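Local coordinates for protein (S)-imine reductase (Streptomyces sp. GF3546, PDB 4OQY) that reduces imines to amines with S selectivity, binding NADPH as the probable hydride donor through a Rossmann-type domain, at residues Met18-His27 with Glu146-Asn154; His114-Pro122 with Ala162-Gln172. All coordinates share one frame; numbering follows the deposited sequence.

Contact 1. Residues Met18-His27 with Glu146-Asn154; sequences MVNTFLDNGH and EDTLKVLTN
Leu152 rests on the ring of Phe22. Its CD2 methyl stands over the ring centre, 3.7 Å from the centroid and 12° off the ring normal, a CH-pi contact. Leu152 CG approaches the rim at Phe22 CZ (3.7 Å). At the ring edge, near its plane, Phe22 CE1 meets Thr148 O at 3.5 Å; that oxygen also accepts the backbone N-H of Val151. Met18, extended beyond CG, crosses Leu152 at about a right angle, with its CB 3.9 Å from Leu152 CD2. The two methyls of Val151 divide their work. CG1 lies anti to the backbone N (chi1 174°), which places it against Phe22 and Asn25, 4.1 Å from Phe22 CD1 and 3.7 Å from Asn25 CB. CG2 meets the imidazole of His27 obliquely. Thr21 CG2 packs on Val151 O at 3.5 Å, while its hydroxyl is bonded to Ala17 O within its own helix.

Helix 13-24 is the first helix of the Rossmann fold. It follows strand 6-9 and the glycine-rich turn; Leu11 and Gly12 there, and Met14 in the helix, bind NADPH. Met18 lies beside Met14. The contact sets this helix against the end of helix 139-149 and the turn into strand 154-157. A Schellman motif ends helix 13-24, with Gly26 at positive phi, His27 N bonded to Phe22 O and Gly26 N to Leu23 O. This turn brings His27 back to Val151.

Phe22 also touches Val6 and Val8 of strand 6-9 and Val29 of strand 29-32. With an alanine here, Leu152 CD2 would probably lose the face it rests on, and a gap would open toward those strands. Further out, the hydroxyl of Thr148 is hydrogen-bonded to Gln4 OE1.

Contact 2. Residues His114-Pro122 with Ala162-Gln172; sequences HLTGGVQVP and AGLAAMYYQAQ
Thr116 and Ala162 are joined by a short hydrogen bond from Thr116 OG1 to Ala162 O, 2.7 Å. The hydroxyl lies in the carbonyl plane, on a lone pair. With OG1 beside the backbone N (chi1 -51°), the hydroxyl reaches Ala162 O while CG2, anti to that N, packs on the methyls of Ala165 and Ala166. Ala165 CB also presses on Thr116 O at 3.3 Å.

This is the tight part of the contact. Strand 114-119 and helix 163-172 run almost parallel, 11° apart, with their axes 6.7 Å apart at closest approach. Gly118 lets the helix come this close: a side-chain carbon here would run into Tyr169 CB, which lies 4.0 Å from Gly118 CA. The Tyr169 ring reaches past Gly118, and its CE1 meets Val119 O at 3.1 Å, with the oxygen at the ring edge. The Tyr169 side chain also touches Ser94, an NADPH-binding residue.

The contact is looser past the strand's end: Val121 turns away from the helix and Pro122 is exposed. Gln120 and Gln172 remain buried. Gln172 NE2 donates to Gln120 O at 2.8 Å, but the bond is bent (140° at the hydrogen) and tilted from the carbonyl plane. The two glutamine amides are nearly perpendicular. Met210 of the second subunit packs on Gln172.

Helix 163-192 leads from the Rossmann domain into the C-terminal helical domain, and this contact packs its first turns against the sheet. Gln172 OE1 lies 3.2 Å from Gln120 CG, buried and without a hydrogen-bond partner in the model. The chemistry implies a firm polar anchor at Thr116 and a less ideal one at Gln172.

Overall arrangement
Both contacts are buried, contact 2 almost entirely, contact 1 with an exposed margin. Contact 2 is near the centre of the chain, where the nucleotide-binding sheet meets the helix leading to the C-terminal domain, and the second subunit reaches it. Contact 1 lies farther out, within the Rossmann domain, and no other chain touches it. Contact 1 joins its segments by apolar and CH-pi packing without a hydrogen bond between them. Contact 2 combines small residues and Tyr169 in the middle with a hydrogen bond toward each end. Their centres are 18 Å apart, yet they touch: Leu149 packs on Leu115, and Met18 on Val119. Both approach residues that bind NADPH.

Contact 1. Residues Met18-His27 with Glu146-Asn154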
ATOM      1  N   MET B  18      -6.805  22.628  15.159  1.00 25.30           N
ATOM      2  CA  MET B  18      -8.223  22.938  15.038  1.00 24.99           C
ATOM      3  C   MET B  18      -8.540  24.305  15.635  1.00 24.99           C
ATOM      4  O   MET B  18      -9.272  25.104  15.041  1.00 25.08           O
ATOM      5  CB  MET B  18      -9.072  21.845  15.720  1.00 24.49           C
ATOM      6  CG  MET B  18      -9.033  20.530  14.975  1.00 24.38           C
ATOM      7  SD  MET B  18      -9.885  19.188  15.850  1.00 24.28           S
ATOM      8  CE  MET B  18      -9.524  17.883  14.704  1.00 24.29           C
ATOM      9  N   VAL B  19      -7.998  24.560  16.822  1.00 24.88           N
ATOM     10  CA  VAL B  19      -8.231  25.841  17.485  1.00 24.99           C
ATOM     11  C   VAL B  19      -7.683  26.962  16.583  1.00 25.68           C
ATOM     12  O   VAL B  19      -8.393  27.921  16.318  1.00 25.43           O
ATOM     13  CB  VAL B  19      -7.622  25.896  18.911  1.00 24.85           C
ATOM     14  CG1 VAL B  19      -7.758  27.297  19.486  1.00 25.22           C
ATOM     15  CG2 VAL B  19      -8.302  24.884  19.842  1.00 24.24           C
ATOM     16  N   ASN B  20      -6.450  26.806  16.101  1.00 26.32           N
ATOM     17  CA  ASN B  20      -5.808  27.846  15.262  1.00 27.63           C
ATOM     18  C   ASN B  20      -6.629  28.125  14.034  1.00 27.65           C
ATOM     19  O   ASN B  20      -6.826  29.269  13.654  1.00 28.59           O
ATOM     20  CB  ASN B  20      -4.394  27.434  14.844  1.00 28.37           C
ATOM     21  CG  ASN B  20      -3.369  27.641  15.954  1.00 29.06           C
ATOM     22  OD1 ASN B  20      -2.612  26.730  16.295  1.00 29.25           O
ATOM     23  ND2 ASN B  20      -3.323  28.850  16.500  1.00 29.64           N
ATOM     24  N   THR B  21      -7.130  27.058  13.433  1.00 27.19           N
ATOM     25  CA  THR B  21      -7.961  27.173  12.255  1.00 27.30           C
ATOM     26  C   THR B  21      -9.296  27.878  12.549  1.00 27.06           C
ATOM     27  O   THR B  21      -9.749  28.738  11.758  1.00 27.14           O
ATOM     28  CB  THR B  21      -8.184  25.800  11.621  1.00 26.99           C
ATOM     29  OG1 THR B  21      -6.922  25.311  11.150  1.00 27.39           O
ATOM     30  CG2 THR B  21      -9.151  25.899  10.464  1.00 27.28           C
ATOM     31  N   PHE B  22      -9.924  27.527  13.669  1.00 26.05           N
ATOM     32  CA  PHE B  22     -11.154  28.213  14.091  1.00 26.03           C
ATOM     33  C   PHE B  22     -10.916  29.715  14.315  1.00 26.90           C
ATOM     34  O   PHE B  22     -11.707  30.570  13.871  1.00 27.66           O
ATOM     35  CB  PHE B  22     -11.732  27.572  15.380  1.00 24.98           C
ATOM     36  CG  PHE B  22     -12.591  26.341  15.160  1.00 24.30           C
ATOM     37  CD1 PHE B  22     -13.577  26.325  14.195  1.00 24.35           C
ATOM     38  CD2 PHE B  22     -12.475  25.241  16.009  1.00 23.54           C
ATOM     39  CE1 PHE B  22     -14.373  25.219  14.011  1.00 23.93           C
ATOM     40  CE2 PHE B  22     -13.284  24.126  15.842  1.00 23.01           C
ATOM     41  CZ  PHE B  22     -14.237  24.117  14.849  1.00 23.27           C
ATOM     42  N   LEU B  23      -9.817  30.036  14.993  1.00 27.30           N
ATOM     43  CA  LEU B  23      -9.466  31.419  15.263  1.00 28.33           C
ATOM     44  C   LEU B  23      -9.120  32.183  13.984  1.00 29.31           C
ATOM     45  O   LEU B  23      -9.569  33.305  13.808  1.00 29.84           O
ATOM     46  CB  LEU B  23      -8.276  31.500  16.212  1.00 28.38           C
ATOM     47  CG  LEU B  23      -8.547  31.039  17.635  1.00 27.57           C
ATOM     48  CD1 LEU B  23      -7.234  31.002  18.381  1.00 27.67           C
ATOM     49  CD2 LEU B  23      -9.546  31.963  18.313  1.00 27.68           C
ATOM     50  N   ASP B  24      -8.350  31.563  13.091  1.00 29.95           N
ATOM     51  CA  ASP B  24      -8.043  32.153  11.763  1.00 31.26           C
ATOM     52  C   ASP B  24      -9.285  32.579  11.016  1.00 31.48           C
ATOM     53  O   ASP B  24      -9.263  33.547  10.249  1.00 32.00           O
ATOM     54  CB  ASP B  24      -7.305  31.148  10.878  1.00 31.73           C
ATOM     55  CG  ASP B  24      -5.867  30.884  11.340  1.00 32.18           C
ATOM     56  OD1 ASP B  24      -5.355  31.599  12.218  1.00 32.95           O
ATOM     57  OD2 ASP B  24      -5.235  29.951  10.812  1.00 32.61           O
ATOM     58  N   ASN B  25     -10.372  31.844  11.226  1.00 30.54           N
ATOM     59  CA  ASN B  25     -11.616  32.122  10.531  1.00 30.92           C
ATOM     60  C   ASN B  25     -12.629  32.937  11.341  1.00 30.86           C
ATOM     61  O   ASN B  25     -13.783  33.032  10.955  1.00 31.29           O
ATOM     62  CB  ASN B  25     -12.243  30.808  10.037  1.00 30.59           C
ATOM     63  CG  ASN B  25     -11.458  30.166   8.899  1.00 30.96           C
ATOM     64  OD1 ASN B  25     -10.607  29.294   9.110  1.00 30.54           O
ATOM     65  ND2 ASN B  25     -11.723  30.620   7.683  1.00 31.80           N
ATOM     66  N   GLY B  26     -12.222  33.519  12.461  1.00 30.81           N
ATOM     67  CA  GLY B  26     -13.101  34.429  13.202  1.00 31.26           C
ATOM     68  C   GLY B  26     -14.079  33.814  14.196  1.00 30.84           C
ATOM     69  O   GLY B  26     -15.005  34.495  14.645  1.00 31.10           O
ATOM     70  N   HIS B  27     -13.863  32.562  14.582  1.00 30.47           N
ATOM     71  CA  HIS B  27     -14.704  31.907  15.599  1.00 30.25           C
ATOM     72  C   HIS B  27     -14.122  32.075  16.989  1.00 30.01           C
ATOM     73  O   HIS B  27     -12.919  31.976  17.157  1.00 30.07           O
ATOM     74  CB  HIS B  27     -14.801  30.428  15.311  1.00 29.70           C
ATOM     75  CG  HIS B  27     -15.571  30.117  14.072  1.00 30.19           C
ATOM     76  ND1 HIS B  27     -15.080  30.367  12.808  1.00 31.02           N
ATOM     77  CD2 HIS B  27     -16.817  29.621  13.900  1.00 29.98           C
ATOM     78  CE1 HIS B  27     -15.982  30.013  11.909  1.00 31.13           C
ATOM     79  NE2 HIS B  27     -17.040  29.537  12.549  1.00 30.85           N
ATOM     80  N   GLU B 146     -22.855  21.821  10.613  1.00 30.92           N
ATOM     81  CA  GLU B 146     -22.019  21.559   9.441  1.00 31.93           C
ATOM     82  C   GLU B 146     -21.196  22.781   9.052  1.00 32.06           C
ATOM     83  O   GLU B 146     -20.027  22.643   8.718  1.00 31.38           O
ATOM     84  CB  GLU B 146     -22.881  21.113   8.253  1.00 33.49           C
ATOM     85  CG  GLU B 146     -22.097  20.695   7.021  1.00 35.07           C
ATOM     86  CD  GLU B 146     -22.959  20.465   5.776  1.00 37.13           C
ATOM     87  OE1 GLU B 146     -24.214  20.468   5.869  1.00 38.29           O
ATOM     88  OE2 GLU B 146     -22.375  20.316   4.671  1.00 38.77           O
ATOM     89  N   ASP B 147     -21.807  23.960   9.109  1.00 32.83           N
ATOM     90  CA  ASP B 147     -21.119  25.192   8.718  1.00 33.75           C
ATOM     91  C   ASP B 147     -19.952  25.492   9.657  1.00 32.39           C
ATOM     92  O   ASP B 147     -18.947  26.025   9.225  1.00 32.48           O
ATOM     93  CB  ASP B 147     -22.092  26.380   8.678  1.00 35.72           C
ATOM     94  CG  ASP B 147     -22.892  26.449   7.379  1.00 38.04           C
ATOM     95  OD1 ASP B 147     -22.795  25.522   6.535  1.00 39.84           O
ATOM     96  OD2 ASP B 147     -23.606  27.461   7.175  1.00 40.36           O
ATOM     97  N   THR B 148     -20.056  25.117  10.930  1.00 30.69           N
ATOM     98  CA  THR B 148     -18.923  25.257  11.837  1.00 29.70           C
ATOM     99  C   THR B 148     -17.869  24.154  11.621  1.00 28.83           C
ATOM    100  O   THR B 148     -16.672  24.420  11.556  1.00 29.01           O
ATOM    101  CB  THR B 148     -19.409  25.261  13.286  1.00 29.34           C
ATOM    102  OG1 THR B 148     -20.353  26.324  13.471  1.00 29.51           O
ATOM    103  CG2 THR B 148     -18.253  25.426  14.235  1.00 28.84           C
ATOM    104  N   LEU B 149     -18.308  22.922  11.441  1.00 28.11           N
ATOM    105  CA  LEU B 149     -17.372  21.821  11.217  1.00 27.39           C
ATOM    106  C   LEU B 149     -16.575  21.988   9.894  1.00 27.56           C
ATOM    107  O   LEU B 149     -15.406  21.620   9.814  1.00 26.75           O
ATOM    108  CB  LEU B 149     -18.125  20.498  11.252  1.00 27.09           C
ATOM    109  CG  LEU B 149     -18.781  20.182  12.603  1.00 26.64           C
ATOM    110  CD1 LEU B 149     -19.741  19.003  12.472  1.00 26.67           C
ATOM    111  CD2 LEU B 149     -17.739  19.915  13.687  1.00 26.07           C
ATOM    112  N   LYS B 150     -17.212  22.564   8.873  1.00 28.33           N
ATOM    113  CA  LYS B 150     -16.558  22.784   7.581  1.00 29.23           C
ATOM    114  C   LYS B 150     -15.362  23.703   7.642  1.00 29.12           C
ATOM    115  O   LYS B 150     -14.582  23.782   6.685  1.00 29.87           O
ATOM    116  CB  LYS B 150     -17.521  23.400   6.585  1.00 30.54           C
ATOM    117  CG  LYS B 150     -18.409  22.435   5.851  1.00 31.32           C
ATOM    118  CD  LYS B 150     -19.475  23.288   5.129  1.00 32.83           C
ATOM    119  CE  LYS B 150     -19.139  24.781   5.102  1.00 33.94           C
ATOM    120  NZ  LYS B 150     -20.141  25.687   4.462  1.00 35.41           N
ATOM    121  N   VAL B 151     -15.249  24.460   8.720  1.00 28.49           N
ATOM    122  CA  VAL B 151     -14.111  25.357   8.838  1.00 28.42           C
ATOM    123  C   VAL B 151     -12.848  24.498   8.994  1.00 27.58           C
ATOM    124  O   VAL B 151     -11.789  24.847   8.497  1.00 27.39           O
ATOM    125  CB  VAL B 151     -14.295  26.341  10.009  1.00 28.51           C
ATOM    126  CG1 VAL B 151     -13.044  27.158  10.206  1.00 28.96           C
ATOM    127  CG2 VAL B 151     -15.480  27.267   9.747  1.00 29.06           C
ATOM    128  N   LEU B 152     -12.967  23.342   9.649  1.00 26.22           N
ATOM    129  CA  LEU B 152     -11.790  22.507   9.850  1.00 25.70           C
ATOM    130  C   LEU B 152     -11.379  21.761   8.577  1.00 25.75           C
ATOM    131  O   LEU B 152     -10.190  21.670   8.236  1.00 25.79           O
ATOM    132  CB  LEU B 152     -12.056  21.509  10.994  1.00 24.90           C
ATOM    133  CG  LEU B 152     -12.393  22.132  12.353  1.00 24.72           C
ATOM    134  CD1 LEU B 152     -12.620  21.047  13.394  1.00 24.21           C
ATOM    135  CD2 LEU B 152     -11.292  23.068  12.818  1.00 24.92           C
ATOM    136  N   THR B 153     -12.365  21.159   7.929  1.00 25.73           N
ATOM    137  CA  THR B 153     -12.151  20.307   6.770  1.00 25.85           C
ATOM    138  C   THR B 153     -13.487  20.273   6.030  1.00 26.00           C
ATOM    139  O   THR B 153     -14.512  20.633   6.598  1.00 25.77           O
ATOM    140  CB  THR B 153     -11.799  18.830   7.166  1.00 25.28           C
ATOM    141  OG1 THR B 153     -12.920  18.189   7.807  1.00 25.10           O
ATOM    142  CG2 THR B 153     -10.572  18.694   8.090  1.00 25.03           C
ATOM    143  N   ASN B 154     -13.506  19.780   4.805  1.00 26.29           N
ATOM    144  CA  ASN B 154     -14.767  19.331   4.224  1.00 26.65           C
ATOM    145  C   ASN B 154     -15.399  18.316   5.221  1.00 25.71           C
ATOM    146  O   ASN B 154     -14.681  17.581   5.916  1.00 25.18           O
ATOM    147  CB  ASN B 154     -14.513  18.710   2.830  1.00 27.40           C
ATOM    148  CG  ASN B 154     -15.763  18.054   2.201  1.00 27.97           C
ATOM    149  OD1 ASN B 154     -16.456  18.679   1.395  1.00 29.42           O
ATOM    150  ND2 ASN B 154     -16.041  16.795   2.552  1.00 27.77           N
TER

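Contact 2. Residues His114-Pro122 with Ala162-Gln172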
ATOM      1  N   HIS B 114     -24.378  13.085  19.745  1.00 24.15           N
ATOM      2  CA  HIS B 114     -23.021  12.670  19.443  1.00 23.37           C
ATOM      3  C   HIS B 114     -22.842  12.569  17.956  1.00 23.37           C
ATOM      4  O   HIS B 114     -23.602  11.872  17.293  1.00 23.81           O
ATOM      5  CB  HIS B 114     -22.790  11.326  20.048  1.00 23.03           C
ATOM      6  CG  HIS B 114     -21.418  10.781  19.863  1.00 22.41           C
ATOM      7  ND1 HIS B 114     -21.064   9.996  18.789  1.00 22.44           N
ATOM      8  CD2 HIS B 114     -20.339  10.811  20.676  1.00 22.09           C
ATOM      9  CE1 HIS B 114     -19.813   9.599  18.930  1.00 22.07           C
ATOM     10  NE2 HIS B 114     -19.355  10.076  20.071  1.00 21.88           N
ATOM     11  N   LEU B 115     -21.841  13.281  17.449  1.00 22.89           N
ATOM     12  CA  LEU B 115     -21.376  13.164  16.063  1.00 22.79           C
ATOM     13  C   LEU B 115     -20.012  12.515  16.063  1.00 22.08           C
ATOM     14  O   LEU B 115     -19.080  12.981  16.730  1.00 21.70           O
ATOM     15  CB  LEU B 115     -21.256  14.535  15.365  1.00 23.17           C
ATOM     16  CG  LEU B 115     -22.540  15.332  15.094  1.00 23.79           C
ATOM     17  CD1 LEU B 115     -22.207  16.698  14.512  1.00 24.04           C
ATOM     18  CD2 LEU B 115     -23.511  14.592  14.180  1.00 24.20           C
ATOM     19  N   THR B 116     -19.899  11.452  15.295  1.00 21.88           N
ATOM     20  CA  THR B 116     -18.639  10.768  15.115  1.00 21.61           C
ATOM     21  C   THR B 116     -17.896  11.407  13.938  1.00 21.70           C
ATOM     22  O   THR B 116     -18.430  11.508  12.820  1.00 21.83           O
ATOM     23  CB  THR B 116     -18.854   9.273  14.830  1.00 21.62           C
ATOM     24  OG1 THR B 116     -19.733   8.713  15.816  1.00 21.63           O
ATOM     25  CG2 THR B 116     -17.528   8.523  14.866  1.00 21.36           C
ATOM     26  N   GLY B 117     -16.657  11.813  14.201  1.00 21.61           N
ATOM     27  CA  GLY B 117     -15.778  12.366  13.170  1.00 21.84           C
ATOM     28  C   GLY B 117     -14.550  11.500  12.980  1.00 21.75           C
ATOM     29  O   GLY B 117     -13.898  11.137  13.952  1.00 21.67           O
ATOM     30  N   GLY B 118     -14.245  11.156  11.730  1.00 22.12           N
ATOM     31  CA  GLY B 118     -12.981  10.483  11.381  1.00 22.07           C
ATOM     32  C   GLY B 118     -12.115  11.394  10.500  1.00 22.50           C
ATOM     33  O   GLY B 118     -12.371  11.522   9.300  1.00 22.63           O
ATOM     34  N   VAL B 119     -11.124  12.039  11.108  1.00 22.73           N
ATOM     35  CA  VAL B 119     -10.300  13.048  10.411  1.00 23.46           C
ATOM     36  C   VAL B 119      -9.335  12.303   9.502  1.00 23.74           C
ATOM     37  O   VAL B 119      -8.691  11.349   9.929  1.00 23.97           O
ATOM     38  CB  VAL B 119      -9.557  13.972  11.403  1.00 23.53           C
ATOM     39  CG1 VAL B 119      -8.677  14.986  10.663  1.00 24.19           C
ATOM     40  CG2 VAL B 119     -10.570  14.693  12.292  1.00 23.53           C
ATOM     41  N   GLN B 120      -9.269  12.699   8.241  1.00 24.50           N
ATOM     42  CA  GLN B 120      -8.525  11.917   7.263  1.00 24.91           C
ATOM     43  C   GLN B 120      -7.090  12.364   7.085  1.00 25.43           C
ATOM     44  O   GLN B 120      -6.347  11.715   6.342  1.00 25.52           O
ATOM     45  CB  GLN B 120      -9.214  11.967   5.903  1.00 25.28           C
ATOM     46  CG  GLN B 120     -10.591  11.347   5.905  1.00 25.12           C
ATOM     47  CD  GLN B 120     -11.401  11.813   4.734  1.00 25.85           C
ATOM     48  OE1 GLN B 120     -10.851  12.113   3.670  1.00 26.63           O
ATOM     49  NE2 GLN B 120     -12.710  11.896   4.911  1.00 25.88           N
ATOM     50  N   VAL B 121      -6.709  13.446   7.762  1.00 25.56           N
ATOM     51  CA  VAL B 121      -5.447  14.104   7.540  1.00 26.08           C
ATOM     52  C   VAL B 121      -4.725  14.383   8.850  1.00 26.28           C
ATOM     53  O   VAL B 121      -5.351  14.529   9.887  1.00 25.75           O
ATOM     54  CB  VAL B 121      -5.644  15.457   6.828  1.00 26.29           C
ATOM     55  CG1 VAL B 121      -6.227  15.262   5.436  1.00 26.61           C
ATOM     56  CG2 VAL B 121      -6.536  16.380   7.650  1.00 26.23           C
ATOM     57  N   PRO B 122      -3.389  14.514   8.790  1.00 27.07           N
ATOM     58  CA  PRO B 122      -2.629  14.972   9.954  1.00 27.20           C
ATOM     59  C   PRO B 122      -2.797  16.491  10.219  1.00 27.65           C
ATOM     60  O   PRO B 122      -3.256  17.252   9.341  1.00 27.65           O
ATOM     61  CB  PRO B 122      -1.183  14.660   9.551  1.00 27.54           C
ATOM     62  CG  PRO B 122      -1.191  14.876   8.082  1.00 28.01           C
ATOM     63  CD  PRO B 122      -2.516  14.319   7.618  1.00 27.47           C
ATOM     64  N   ALA B 162     -23.799   5.939  14.347  1.00 24.24           N
ATOM     65  CA  ALA B 162     -22.621   6.489  14.965  1.00 23.42           C
ATOM     66  C   ALA B 162     -21.309   5.763  14.593  1.00 22.75           C
ATOM     67  O   ALA B 162     -20.245   6.380  14.594  1.00 22.08           O
ATOM     68  CB  ALA B 162     -22.819   6.515  16.477  1.00 23.39           C
ATOM     69  N   GLY B 163     -21.384   4.468  14.279  1.00 22.52           N
ATOM     70  CA  GLY B 163     -20.195   3.698  13.945  1.00 22.08           C
ATOM     71  C   GLY B 163     -19.660   3.904  12.541  1.00 22.01           C
ATOM     72  O   GLY B 163     -18.506   3.561  12.274  1.00 21.99           O
ATOM     73  N   LEU B 164     -20.474   4.479  11.652  1.00 22.10           N
ATOM     74  CA  LEU B 164     -20.091   4.613  10.240  1.00 22.06           C
ATOM     75  C   LEU B 164     -18.838   5.453  10.006  1.00 21.58           C
ATOM     76  O   LEU B 164     -17.944   5.008   9.298  1.00 21.41           O
ATOM     77  CB  LEU B 164     -21.240   5.174   9.401  1.00 22.55           C
ATOM     78  CG  LEU B 164     -22.360   4.171   9.120  1.00 22.97           C
ATOM     79  CD1 LEU B 164     -23.611   4.866   8.627  1.00 23.58           C
ATOM     80  CD2 LEU B 164     -21.906   3.123   8.119  1.00 23.02           C
ATOM     81  N   ALA B 165     -18.743   6.632  10.609  1.00 21.36           N
ATOM     82  CA  ALA B 165     -17.563   7.488  10.359  1.00 21.21           C
ATOM     83  C   ALA B 165     -16.342   6.804  10.911  1.00 20.85           C
ATOM     84  O   ALA B 165     -15.264   6.921  10.347  1.00 20.55           O
ATOM     85  CB  ALA B 165     -17.707   8.848  10.997  1.00 21.17           C
ATOM     86  N   ALA B 166     -16.519   6.080  12.028  1.00 20.68           N
ATOM     87  CA  ALA B 166     -15.400   5.364  12.610  1.00 20.48           C
ATOM     88  C   ALA B 166     -14.968   4.214  11.711  1.00 20.70           C
ATOM     89  O   ALA B 166     -13.786   3.939  11.610  1.00 20.63           O
ATOM     90  CB  ALA B 166     -15.712   4.885  14.018  1.00 20.38           C
ATOM     91  N   MET B 167     -15.919   3.567  11.040  1.00 21.29           N
ATOM     92  CA  MET B 167     -15.620   2.457  10.142  1.00 21.66           C
ATOM     93  C   MET B 167     -14.777   2.971   8.987  1.00 21.13           C
ATOM     94  O   MET B 167     -13.772   2.368   8.638  1.00 20.62           O
ATOM     95  CB  MET B 167     -16.907   1.774   9.643  1.00 22.91           C
ATOM     96  CG  MET B 167     -16.728   0.565   8.723  1.00 23.97           C
ATOM     97  SD  MET B 167     -16.519   0.943   6.970  1.00 26.43           S
ATOM     98  CE  MET B 167     -18.142   1.524   6.529  1.00 26.37           C
ATOM     99  N   TYR B 168     -15.200   4.075   8.389  1.00 20.95           N
ATOM    100  CA  TYR B 168     -14.452   4.611   7.258  1.00 20.86           C
ATOM    101  C   TYR B 168     -13.039   4.985   7.676  1.00 20.52           C
ATOM    102  O   TYR B 168     -12.088   4.719   6.949  1.00 20.44           O
ATOM    103  CB  TYR B 168     -15.125   5.838   6.684  1.00 21.08           C
ATOM    104  CG  TYR B 168     -16.297   5.590   5.784  1.00 21.44           C
ATOM    105  CD1 TYR B 168     -17.545   5.245   6.300  1.00 21.54           C
ATOM    106  CD2 TYR B 168     -16.179   5.738   4.402  1.00 21.65           C
ATOM    107  CE1 TYR B 168     -18.637   5.053   5.466  1.00 21.99           C
ATOM    108  CE2 TYR B 168     -17.253   5.530   3.569  1.00 22.11           C
ATOM    109  CZ  TYR B 168     -18.482   5.210   4.094  1.00 22.29           C
ATOM    110  OH  TYR B 168     -19.549   5.030   3.244  1.00 22.83           O
ATOM    111  N   TYR B 169     -12.903   5.602   8.847  1.00 20.42           N
ATOM    112  CA  TYR B 169     -11.584   5.960   9.369  1.00 20.35           C
ATOM    113  C   TYR B 169     -10.710   4.729   9.576  1.00 19.96           C
ATOM    114  O   TYR B 169      -9.566   4.702   9.144  1.00 19.77           O
ATOM    115  CB  TYR B 169     -11.659   6.760  10.674  1.00 20.59           C
ATOM    116  CG  TYR B 169     -10.300   7.132  11.221  1.00 20.81           C
ATOM    117  CD1 TYR B 169      -9.612   8.222  10.733  1.00 21.22           C
ATOM    118  CD2 TYR B 169      -9.709   6.376  12.229  1.00 20.83           C
ATOM    119  CE1 TYR B 169      -8.356   8.552  11.219  1.00 21.51           C
ATOM    120  CE2 TYR B 169      -8.463   6.699  12.724  1.00 21.05           C
ATOM    121  CZ  TYR B 169      -7.797   7.797  12.211  1.00 21.56           C
ATOM    122  OH  TYR B 169      -6.566   8.118  12.688  1.00 22.35           O
ATOM    123  N   GLN B 170     -11.246   3.694  10.219  1.00 19.64           N
ATOM    124  CA  GLN B 170     -10.469   2.500  10.439  1.00 19.45           C
ATOM    125  C   GLN B 170     -10.151   1.788   9.117  1.00 19.42           C
ATOM    126  O   GLN B 170      -9.145   1.114   9.028  1.00 19.11           O
ATOM    127  CB  GLN B 170     -11.175   1.547  11.420  1.00 19.55           C
ATOM    128  CG  GLN B 170     -11.447   2.122  12.824  1.00 19.56           C
ATOM    129  CD  GLN B 170     -10.203   2.619  13.553  1.00 19.58           C
ATOM    130  OE1 GLN B 170     -10.289   3.472  14.444  1.00 19.74           O
ATOM    131  NE2 GLN B 170      -9.049   2.116  13.174  1.00 19.64           N
ATOM    132  N   ALA B 171     -11.013   1.918   8.109  1.00 19.74           N
ATOM    133  CA  ALA B 171     -10.700   1.379   6.775  1.00 20.15           C
ATOM    134  C   ALA B 171      -9.487   2.098   6.207  1.00 20.44           C
ATOM    135  O   ALA B 171      -8.565   1.478   5.679  1.00 20.25           O
ATOM    136  CB  ALA B 171     -11.892   1.497   5.839  1.00 20.39           C
ATOM    137  N   GLN B 172      -9.508   3.418   6.317  1.00 21.06           N
ATOM    138  CA  GLN B 172      -8.374   4.235   5.888  1.00 21.84           C
ATOM    139  C   GLN B 172      -7.079   3.823   6.601  1.00 21.50           C
ATOM    140  O   GLN B 172      -6.043   3.686   5.971  1.00 21.65           O
ATOM    141  CB  GLN B 172      -8.696   5.730   6.090  1.00 22.67           C
ATOM    142  CG  GLN B 172      -7.534   6.696   5.949  1.00 23.62           C
ATOM    143  CD  GLN B 172      -7.951   8.158   6.119  1.00 24.70           C
ATOM    144  OE1 GLN B 172      -9.106   8.543   5.879  1.00 25.25           O
ATOM    145  NE2 GLN B 172      -6.990   8.990   6.519  1.00 25.43           N
TER